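Local structure of chitinase (Paenibacillus sp. FPU-7, 5GZT) at residues Lys103-Val108 / Ile122-Lys127; Tyr450-Ile455 / Leu476-Leu481; Gly934-Leu939 / Tyr961-Ser966. The protein probably hydrolyses chitin and chitodextrins by random internal cleavage of their N-acetyl-beta-D-glucosaminide (1->4)-beta-linkages. All blocks are in the same frame, centred on the assembly; numbering follows the deposited sequence.

Interaction 1: residues Lys103-Val108 / Ile122-Lys127; sequences KDAVIV and IKTQIK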
loop_
_atom_site.group_PDB
_atom_site.type_symbol
_atom_site.label_atom_id
_atom_site.label_comp_id
_atom_site.label_asym_id
_atom_site.label_seq_id
_atom_site.Cartn_x
_atom_site.Cartn_y
_atom_site.Cartn_z
ATOM N N LYS B 103 55.179 -0.827 42.373
ATOM C CA LYS B 103 56.089 0.106 41.738
ATOM C C LYS B 103 57.009 -0.633 40.739
ATOM O O LYS B 103 57.540 -1.685 41.069
ATOM C CB LYS B 103 56.952 0.794 42.802
ATOM C CG LYS B 103 57.908 1.843 42.253
ATOM C CD LYS B 103 57.197 3.140 41.859
ATOM C CE LYS B 103 58.137 4.092 41.104
ATOM N NZ LYS B 103 59.287 4.597 41.913
ATOM N N ASP B 104 57.158 -0.076 39.533
ATOM C CA ASP B 104 58.017 -0.677 38.470
ATOM C C ASP B 104 57.583 -2.072 38.102
ATOM O O ASP B 104 58.391 -2.879 37.669
ATOM C CB ASP B 104 59.479 -0.752 38.929
ATOM C CG ASP B 104 60.112 0.613 39.144
ATOM O OD1 ASP B 104 59.746 1.544 38.421
ATOM O OD2 ASP B 104 61.027 0.720 40.011
ATOM N N ALA B 105 56.315 -2.381 38.297
ATOM C CA ALA B 105 55.776 -3.698 37.910
ATOM C C ALA B 105 56.186 -4.100 36.446
ATOM O O ALA B 105 56.260 -3.236 35.571
ATOM C CB ALA B 105 54.261 -3.737 38.054
ATOM N N VAL B 106 56.497 -5.382 36.218
ATOM C CA VAL B 106 56.694 -5.878 34.830
ATOM C C VAL B 106 55.834 -7.079 34.685
ATOM O O VAL B 106 55.862 -7.960 35.574
ATOM C CB VAL B 106 58.169 -6.336 34.588
ATOM C CG1 VAL B 106 58.340 -6.963 33.186
ATOM C CG2 VAL B 106 59.123 -5.150 34.805
ATOM N N ILE B 107 55.137 -7.153 33.544
ATOM C CA ILE B 107 54.252 -8.241 33.271
ATOM C C ILE B 107 54.777 -8.818 31.942
ATOM O O ILE B 107 54.813 -8.097 30.929
ATOM C CB ILE B 107 52.816 -7.801 33.043
ATOM C CG1 ILE B 107 52.258 -6.978 34.217
ATOM C CG2 ILE B 107 51.973 -9.030 32.833
ATOM C CD1 ILE B 107 51.970 -7.768 35.511
ATOM N N VAL B 108 55.146 -10.103 31.941
ATOM C CA VAL B 108 55.715 -10.760 30.718
ATOM C C VAL B 108 54.695 -11.763 30.242
ATOM O O VAL B 108 54.417 -12.776 30.981
ATOM C CB VAL B 108 57.028 -11.494 30.989
ATOM C CG1 VAL B 108 57.655 -11.964 29.646
ATOM C CG2 VAL B 108 57.968 -10.649 31.860
ATOM N N ILE B 122 49.330 1.467 38.120
ATOM C CA ILE B 122 50.707 1.917 38.293
ATOM C C ILE B 122 51.404 1.799 36.898
ATOM O O ILE B 122 50.976 1.036 36.062
ATOM C CB ILE B 122 51.462 1.019 39.350
ATOM C CG1 ILE B 122 52.838 1.543 39.824
ATOM C CG2 ILE B 122 51.733 -0.352 38.734
ATOM C CD1 ILE B 122 52.884 2.928 40.458
ATOM N N LYS B 123 52.399 2.623 36.624
ATOM C CA LYS B 123 53.129 2.556 35.339
ATOM C C LYS B 123 53.795 1.173 35.251
ATOM O O LYS B 123 54.566 0.788 36.162
ATOM C CB LYS B 123 54.174 3.669 35.226
ATOM C CG LYS B 123 54.895 3.627 33.876
ATOM C CD LYS B 123 55.887 4.750 33.775
ATOM C CE LYS B 123 56.528 4.788 32.420
ATOM N NZ LYS B 123 57.287 6.061 32.218
ATOM N N THR B 124 53.384 0.441 34.216
ATOM C CA THR B 124 53.691 -0.968 34.069
ATOM C C THR B 124 54.326 -1.222 32.735
ATOM O O THR B 124 53.904 -0.662 31.700
ATOM C CB THR B 124 52.430 -1.871 34.127
ATOM O OG1 THR B 124 51.514 -1.509 33.086
ATOM C CG2 THR B 124 51.747 -1.758 35.449
ATOM N N GLN B 125 55.326 -2.086 32.737
ATOM C CA GLN B 125 55.915 -2.547 31.468
ATOM C C GLN B 125 55.345 -3.916 31.132
ATOM O O GLN B 125 55.582 -4.856 31.873
ATOM C CB GLN B 125 57.417 -2.638 31.596
ATOM C CG GLN B 125 58.075 -1.270 31.707
ATOM C CD GLN B 125 59.605 -1.350 31.782
ATOM O OE1 GLN B 125 60.185 -1.759 32.806
ATOM N NE2 GLN B 125 60.253 -0.997 30.680
ATOM N N ILE B 126 54.673 -4.035 29.988
ATOM C CA ILE B 126 54.091 -5.291 29.573
ATOM C C ILE B 126 54.924 -5.733 28.353
ATOM O O ILE B 126 55.050 -5.002 27.337
ATOM C CB ILE B 126 52.611 -5.229 29.159
ATOM C CG1 ILE B 126 51.711 -4.761 30.370
ATOM C CG2 ILE B 126 52.091 -6.600 28.649
ATOM C CD1 ILE B 126 51.582 -3.248 30.466
ATOM N N LYS B 127 55.457 -6.937 28.484
ATOM C CA LYS B 127 56.427 -7.491 27.545
ATOM C C LYS B 127 55.873 -8.757 26.962
ATOM O O LYS B 127 55.095 -9.489 27.628
ATOM C CB LYS B 127 57.705 -7.876 28.318
ATOM C CG LYS B 127 58.383 -6.665 28.969
ATOM C CD LYS B 127 59.728 -6.948 29.633
ATOM C CE LYS B 127 60.261 -5.579 30.182
ATOM N NZ LYS B 127 61.507 -5.635 31.011
HETATM O O HOH W 1 55.990 2.028 38.093
HETATM O O HOH W 2 60.082 -1.770 35.760
#
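Lys103 meets Ile122 through its backbone: CA of Lys103 lies 4.0 Å from CG1 of Ile122, while its CB points away from the other segment. At Asp104 the two chains are still too far apart for direct bonding, and two waters bridge the gap. One accepts from Asp104 N and donates to Lys123 O; the other donates to both Asp104 O and Gln125 OE1. Ala105 begins the direct pairing, its O accepting from Gln125 N at 3.2 Å, and its CB touches CG2 of Thr124 at 4.1 Å. Val106 has CG1 anti to its backbone N (chi1 175°), and this methyl rests 3.8 Å from CD of Lys127, whose extended chain runs obliquely over it. Ile107 is gripped through both backbone polar atoms: its N donates to Gln125 O at 2.9 Å and its O accepts from Lys127 N at 2.8 Å. Its CB meets CG1 of Ile126 at 4.2 Å on the buried face, where Val98 of strand 92-98 also touches Ile107. Val108 adds a CA-H...O contact of 3.4 Å to Lys127 O. Strands 106-108 and 125-127 run 13° apart, in register and parallel; with strand 92-98 in a second parallel sheet packed against the inward residues, this is the stacking of successive coils in a parallel beta-helix.

Interaction 2: residues Tyr450-Ile455 / Leu476-Leu481; sequences YYELAI and LDYINL
Within the TIM barrel of a family 18 glycosyl hydrolase, strands 452-457 and 478-481 are parallel neighbours, joined near their N-terminal ends by the side chain of Asp477 gripping the Tyr450-Leu453 stretch. Its CG stands anti to the carbonyl carbon (chi1 -65°), on the side of the backbone N, and from there the carboxylate reaches Leu453 and meets Tyr450 tip to tip. Tyr450 OH donates to Asp477 OD2 at 2.8 Å from the syn side, while Leu453 N reaches Asp477 OD1 at 2.9 Å from the anti side, 35° out of the carboxylate plane. Asp477 N returns a bond of 2.8 Å to Leu453 O, so one residue holds both backbone polar atoms of Leu453. Thr252 OG1 is a further partner of OD2. An alanine at Asp477 would probably leave Tyr450 OH and Leu453 N without these acceptors and let the tyrosine ring shift. Deeper in, Tyr478 OH donates to Glu452 OE1 at 2.7 Å, the two side chains crossing at about a right angle, and Ala454 CB sits over one face of the Tyr478 ring, 4.0 Å from its centroid, a CH-pi contact. On the helix-facing side, CD2 of Leu476 packs against CG2 of Ile455 at 4.0 Å, and Ile455 also touches Phe429 of helix 425-447. Further along, Asn480 N donates to Ile455 O at 2.8 Å. The two buried carboxylates approach to 4.7 Å between Glu452 OE2 and Asp477 OD2; any repulsion between them would probably be eased by His303, bonded to Glu452 OE2, and Lys272, bonded to Tyr450 OH.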
loop_
_atom_site.group_PDB
_atom_site.type_symbol
_atom_site.label_atom_id
_atom_site.label_comp_id
_atom_site.label_asym_id
_atom_site.label_seq_id
_atom_site.Cartn_x
_atom_site.Cartn_y
_atom_site.Cartn_z
ATOM N N TYR B 450 10.829 -14.094 -4.269
ATOM C CA TYR B 450 11.101 -13.352 -3.008
ATOM C C TYR B 450 9.829 -13.114 -2.150
ATOM O O TYR B 450 8.770 -12.809 -2.694
ATOM C CB TYR B 450 11.767 -12.006 -3.322
ATOM C CG TYR B 450 12.044 -11.250 -2.049
ATOM C CD1 TYR B 450 13.080 -11.655 -1.184
ATOM C CD2 TYR B 450 11.236 -10.168 -1.675
ATOM C CE1 TYR B 450 13.352 -10.987 0.011
ATOM C CE2 TYR B 450 11.489 -9.490 -0.484
ATOM C CZ TYR B 450 12.520 -9.874 0.369
ATOM O OH TYR B 450 12.691 -9.193 1.605
ATOM N N TYR B 451 9.942 -13.316 -0.847
ATOM C CA TYR B 451 8.827 -13.218 0.139
ATOM C C TYR B 451 9.112 -12.068 1.110
ATOM O O TYR B 451 10.227 -11.958 1.643
ATOM C CB TYR B 451 8.627 -14.523 0.976
ATOM C CG TYR B 451 8.464 -15.759 0.088
ATOM C CD1 TYR B 451 7.466 -15.793 -0.880
ATOM C CD2 TYR B 451 9.364 -16.862 0.169
ATOM C CE1 TYR B 451 7.331 -16.885 -1.735
ATOM C CE2 TYR B 451 9.253 -17.980 -0.706
ATOM C CZ TYR B 451 8.241 -17.980 -1.656
ATOM O OH TYR B 451 8.025 -19.015 -2.529
ATOM N N GLU B 452 8.078 -11.266 1.382
ATOM C CA GLU B 452 8.152 -10.146 2.324
ATOM C C GLU B 452 7.902 -10.596 3.751
ATOM O O GLU B 452 7.134 -11.497 3.998
ATOM C CB GLU B 452 7.120 -9.064 1.959
ATOM C CG GLU B 452 7.384 -8.248 0.714
ATOM C CD GLU B 452 6.506 -6.955 0.640
ATOM O OE1 GLU B 452 5.447 -6.926 1.300
ATOM O OE2 GLU B 452 6.855 -5.971 -0.086
ATOM N N LEU B 453 8.561 -9.962 4.691
ATOM C CA LEU B 453 8.244 -10.101 6.091
ATOM C C LEU B 453 8.084 -8.703 6.682
ATOM O O LEU B 453 8.948 -7.824 6.492
ATOM C CB LEU B 453 9.342 -10.808 6.847
ATOM C CG LEU B 453 9.040 -11.074 8.302
ATOM C CD1 LEU B 453 7.913 -12.098 8.485
ATOM C CD2 LEU B 453 10.285 -11.548 8.990
ATOM N N ALA B 454 6.987 -8.488 7.412
ATOM C CA ALA B 454 6.626 -7.148 7.915
ATOM C C ALA B 454 5.901 -7.285 9.206
ATOM O O ALA B 454 5.444 -8.381 9.554
ATOM C CB ALA B 454 5.787 -6.376 6.869
ATOM N N ILE B 455 5.854 -6.205 9.969
ATOM C CA ILE B 455 5.028 -6.143 11.135
ATOM C C ILE B 455 4.158 -4.893 11.138
ATOM O O ILE B 455 4.475 -3.914 10.441
ATOM C CB ILE B 455 5.842 -6.159 12.447
ATOM C CG1 ILE B 455 6.676 -4.883 12.641
ATOM C CG2 ILE B 455 6.691 -7.430 12.469
ATOM C CD1 ILE B 455 7.320 -4.789 14.009
ATOM N N LEU B 476 13.059 -7.200 8.528
ATOM C CA LEU B 476 11.742 -6.705 8.034
ATOM C C LEU B 476 11.838 -5.922 6.741
ATOM O O LEU B 476 12.658 -5.079 6.638
ATOM C CB LEU B 476 11.111 -5.833 9.139
ATOM C CG LEU B 476 10.972 -6.535 10.485
ATOM C CD1 LEU B 476 10.520 -5.610 11.586
ATOM C CD2 LEU B 476 10.052 -7.736 10.415
ATOM N N ASP B 477 11.029 -6.188 5.733
ATOM C CA ASP B 477 10.932 -5.239 4.614
ATOM C C ASP B 477 10.428 -3.820 5.002
ATOM O O ASP B 477 10.829 -2.782 4.385
ATOM C CB ASP B 477 10.031 -5.796 3.513
ATOM C CG ASP B 477 10.613 -7.059 2.853
ATOM O OD1 ASP B 477 10.527 -8.110 3.529
ATOM O OD2 ASP B 477 11.076 -6.968 1.670
ATOM N N TYR B 478 9.527 -3.778 5.981
ATOM C CA TYR B 478 9.021 -2.509 6.545
ATOM C C TYR B 478 8.264 -2.728 7.808
ATOM O O TYR B 478 7.843 -3.868 8.144
ATOM C CB TYR B 478 8.177 -1.774 5.493
ATOM C CG TYR B 478 7.163 -2.655 4.832
ATOM C CD1 TYR B 478 7.503 -3.439 3.772
ATOM C CD2 TYR B 478 5.804 -2.671 5.254
ATOM C CE1 TYR B 478 6.588 -4.275 3.151
ATOM C CE2 TYR B 478 4.859 -3.481 4.600
ATOM C CZ TYR B 478 5.246 -4.306 3.585
ATOM O OH TYR B 478 4.340 -5.104 2.921
ATOM N N ILE B 479 8.142 -1.639 8.565
ATOM C CA ILE B 479 7.263 -1.551 9.699
ATOM C C ILE B 479 6.018 -0.716 9.291
ATOM O O ILE B 479 6.125 0.434 8.836
ATOM C CB ILE B 479 7.974 -0.939 10.900
ATOM C CG1 ILE B 479 9.187 -1.824 11.308
ATOM C CG2 ILE B 479 7.019 -0.833 12.070
ATOM C CD1 ILE B 479 10.043 -1.199 12.357
ATOM N N ASN B 480 4.853 -1.337 9.449
ATOM C CA ASN B 480 3.540 -0.653 9.360
ATOM C C ASN B 480 3.147 0.066 10.643
ATOM O O ASN B 480 2.752 -0.582 11.618
ATOM C CB ASN B 480 2.475 -1.659 9.025
ATOM C CG ASN B 480 2.757 -2.375 7.755
ATOM O OD1 ASN B 480 3.010 -3.574 7.769
ATOM N ND2 ASN B 480 2.679 -1.679 6.643
ATOM N N LEU B 481 3.278 1.392 10.676
ATOM C CA LEU B 481 3.026 2.126 11.902
ATOM C C LEU B 481 1.552 2.406 12.124
ATOM O O LEU B 481 0.902 3.029 11.291
ATOM C CB LEU B 481 3.774 3.440 11.931
ATOM C CG LEU B 481 5.289 3.477 11.854
ATOM C CD1 LEU B 481 5.746 4.935 11.611
ATOM C CD2 LEU B 481 5.824 2.929 13.180
#

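Interaction 3: residues Gly934-Leu939 / Tyr961-Ser966; sequences GKYYEL and YLDYMS. With PO4 (phosphate ion), chain D.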
loop_
_atom_site.group_PDB
_atom_site.type_symbol
_atom_site.label_atom_id
_atom_site.label_comp_id
_atom_site.label_asym_id
_atom_site.label_seq_id
_atom_site.Cartn_x
_atom_site.Cartn_y
_atom_site.Cartn_z
ATOM N N GLY B 934 -38.139 31.900 -42.469
ATOM C CA GLY B 934 -38.888 32.335 -41.267
ATOM C C GLY B 934 -38.948 31.310 -40.149
ATOM O O GLY B 934 -39.977 31.185 -39.484
ATOM N N LYS B 935 -37.865 30.546 -39.931
ATOM C CA LYS B 935 -37.909 29.520 -38.891
ATOM C C LYS B 935 -36.505 29.030 -38.514
ATOM O O LYS B 935 -35.548 29.458 -39.096
ATOM C CB LYS B 935 -38.824 28.336 -39.261
ATOM C CG LYS B 935 -38.335 27.240 -40.172
ATOM C CD LYS B 935 -39.446 26.192 -40.511
ATOM C CE LYS B 935 -39.310 24.817 -39.776
ATOM N NZ LYS B 935 -39.718 23.507 -40.517
ATOM N N TYR B 936 -36.428 28.146 -37.545
ATOM C CA TYR B 936 -35.144 27.696 -37.031
ATOM C C TYR B 936 -35.046 26.241 -37.431
ATOM O O TYR B 936 -36.011 25.448 -37.170
ATOM C CB TYR B 936 -35.095 27.833 -35.500
ATOM C CG TYR B 936 -33.754 27.249 -35.015
ATOM C CD1 TYR B 936 -32.558 27.992 -35.192
ATOM C CD2 TYR B 936 -33.705 26.007 -34.429
ATOM C CE1 TYR B 936 -31.312 27.501 -34.800
ATOM C CE2 TYR B 936 -32.464 25.466 -33.979
ATOM C CZ TYR B 936 -31.282 26.208 -34.204
ATOM O OH TYR B 936 -30.109 25.693 -33.817
ATOM N N TYR B 937 -33.885 25.855 -37.992
ATOM C CA TYR B 937 -33.608 24.457 -38.259
ATOM C C TYR B 937 -32.491 23.930 -37.336
ATOM O O TYR B 937 -31.462 24.567 -37.181
ATOM C CB TYR B 937 -33.170 24.252 -39.719
ATOM C CG TYR B 937 -34.300 24.648 -40.693
ATOM C CD1 TYR B 937 -35.350 23.748 -40.969
ATOM C CD2 TYR B 937 -34.250 25.815 -41.413
ATOM C CE1 TYR B 937 -36.355 24.032 -41.867
ATOM C CE2 TYR B 937 -35.328 26.153 -42.307
ATOM C CZ TYR B 937 -36.350 25.232 -42.551
ATOM O OH TYR B 937 -37.455 25.523 -43.423
ATOM N N GLU B 938 -32.714 22.743 -36.759
ATOM C CA GLU B 938 -31.745 22.108 -35.864
ATOM C C GLU B 938 -30.714 21.393 -36.670
ATOM O O GLU B 938 -30.988 20.891 -37.783
ATOM C CB GLU B 938 -32.454 21.057 -34.942
ATOM C CG GLU B 938 -33.344 21.646 -33.859
ATOM C CD GLU B 938 -33.856 20.591 -32.883
ATOM O OE1 GLU B 938 -33.644 19.407 -33.107
ATOM O OE2 GLU B 938 -34.448 21.011 -31.825
ATOM N N LEU B 939 -29.550 21.275 -36.079
ATOM C CA LEU B 939 -28.477 20.382 -36.520
ATOM C C LEU B 939 -27.992 19.567 -35.315
ATOM O O LEU B 939 -27.647 20.166 -34.290
ATOM C CB LEU B 939 -27.324 21.196 -37.087
ATOM C CG LEU B 939 -26.091 20.427 -37.577
ATOM C CD1 LEU B 939 -26.482 19.593 -38.781
ATOM C CD2 LEU B 939 -24.968 21.357 -37.998
ATOM N N TYR B 961 -21.813 24.224 -33.088
ATOM C CA TYR B 961 -22.654 24.127 -34.302
ATOM C C TYR B 961 -23.934 23.315 -34.074
ATOM O O TYR B 961 -24.722 23.253 -34.990
ATOM C CB TYR B 961 -21.782 23.408 -35.359
ATOM C CG TYR B 961 -20.471 24.165 -35.638
ATOM C CD1 TYR B 961 -20.458 25.520 -35.939
ATOM C CD2 TYR B 961 -19.241 23.520 -35.565
ATOM C CE1 TYR B 961 -19.267 26.211 -36.183
ATOM C CE2 TYR B 961 -18.011 24.220 -35.786
ATOM C CZ TYR B 961 -18.052 25.538 -36.096
ATOM O OH TYR B 961 -16.859 26.193 -36.335
ATOM N N LEU B 962 -24.033 22.604 -32.916
ATOM C CA LEU B 962 -24.995 21.587 -32.668
ATOM C C LEU B 962 -26.060 21.984 -31.679
ATOM O O LEU B 962 -25.777 22.645 -30.682
ATOM C CB LEU B 962 -24.335 20.311 -32.127
ATOM C CG LEU B 962 -23.332 19.711 -33.171
ATOM C CD1 LEU B 962 -22.679 18.499 -32.554
ATOM C CD2 LEU B 962 -23.986 19.349 -34.462
ATOM N N ASP B 963 -27.312 21.612 -31.915
ATOM C CA ASP B 963 -28.314 21.735 -30.895
ATOM C C ASP B 963 -28.068 20.738 -29.752
ATOM O O ASP B 963 -28.279 21.048 -28.621
ATOM C CB ASP B 963 -29.702 21.558 -31.499
ATOM C CG ASP B 963 -30.071 22.723 -32.369
ATOM O OD1 ASP B 963 -29.596 22.772 -33.506
ATOM O OD2 ASP B 963 -30.753 23.644 -31.899
ATOM N N TYR B 964 -27.613 19.539 -30.063
ATOM C CA TYR B 964 -27.267 18.547 -29.057
ATOM C C TYR B 964 -26.537 17.436 -29.799
ATOM O O TYR B 964 -26.599 17.359 -31.085
ATOM C CB TYR B 964 -28.545 18.003 -28.298
ATOM C CG TYR B 964 -29.708 17.750 -29.261
ATOM C CD1 TYR B 964 -29.843 16.551 -29.887
ATOM C CD2 TYR B 964 -30.598 18.717 -29.584
ATOM C CE1 TYR B 964 -30.822 16.348 -30.849
ATOM C CE2 TYR B 964 -31.626 18.478 -30.480
ATOM C CZ TYR B 964 -31.729 17.317 -31.117
ATOM O OH TYR B 964 -32.708 17.056 -32.098
ATOM N N MET B 965 -25.921 16.548 -29.015
ATOM C CA MET B 965 -25.345 15.260 -29.455
ATOM C C MET B 965 -26.196 14.181 -28.826
ATOM O O MET B 965 -26.342 14.215 -27.603
ATOM C CB MET B 965 -23.907 15.117 -28.935
ATOM C CG MET B 965 -23.033 16.267 -29.372
ATOM S SD MET B 965 -21.422 15.982 -28.649
ATOM C CE MET B 965 -20.615 17.462 -29.215
ATOM N N SER B 966 -26.748 13.256 -29.610
ATOM C CA SER B 966 -27.505 12.125 -29.094
ATOM C C SER B 966 -26.485 11.043 -28.827
ATOM O O SER B 966 -25.949 10.445 -29.795
ATOM C CB SER B 966 -28.576 11.678 -30.098
ATOM O OG SER B 966 -29.613 12.651 -30.228
HETATM P P PO4 D . -39.467 22.827 -44.348
HETATM O O1 PO4 D . -38.352 21.769 -44.328
HETATM O O2 PO4 D . -39.206 23.474 -45.652
HETATM O O3 PO4 D . -40.727 22.112 -44.245
HETATM O O4 PO4 D . -39.274 23.871 -43.229
HETATM O O HOH W 3 -33.091 22.617 -30.299
#
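The N-terminal ends of two adjacent parallel strands in a family 18 TIM barrel, 938-943 and 964-967, are tied together by Asp963, which collects donors from Tyr936 and Leu939. Tyr936 OH reaches OD2 of Asp963 at 2.9 Å, tip to tip and on the syn lone pair, with ring and carboxylate planes 67° apart. Leu939 N meets OD1 of Asp963 at 3.0 Å from the anti side, tilted 31° out of the carboxylate plane. The backbone answers in reverse, Asp963 N donating to Leu939 O at 2.8 Å. Glu938 and Tyr964 point into the barrel, where Leu850 of strand 848-854 touches both. There Tyr964 OH donates to Glu938 OE1 at 2.7 Å, the phenol ring and carboxylate turned 80° to one another. The carboxylates of Glu938 and Asp963 are stacked, and a water donates to both, at 2.6 Å to Glu938 OE2 and 3.0 Å to Asp963 OD2, which would probably ease any repulsion between like charges; His790 also bonds to Glu938 OE2. On the outer side, CG of Leu939 packs on CD2 of Leu962 at 3.9 Å, with Phe922 of helix 911-933 against Leu939. Away from the contact, Lys935 NZ donates to O4 of a phosphate ion, probably from the crystallisation liquor and also bonded to His883; Lys935 NZ forms a salt bridge with Asp888 as well.

The three interactions follow one another along the chain, none touching another, and their centres lie about 55 Å (1 to 2), 63 Å (2 to 3) and 113 Å (1 to 3) apart, so they are strung out nearly in a line. Interaction 1 belongs to the N-terminal beta-helix, whereas interactions 2 and 3 lie in separate family 18 barrels of the same chain. They occupy equivalent places: in each barrel the pair joins the fifth and sixth strands, 452-457 with 478-481 and 938-943 with 964-967. The same Tyr-Asp and Glu-Tyr bonds recur, consistent with two domains of the same family in one elongated chain.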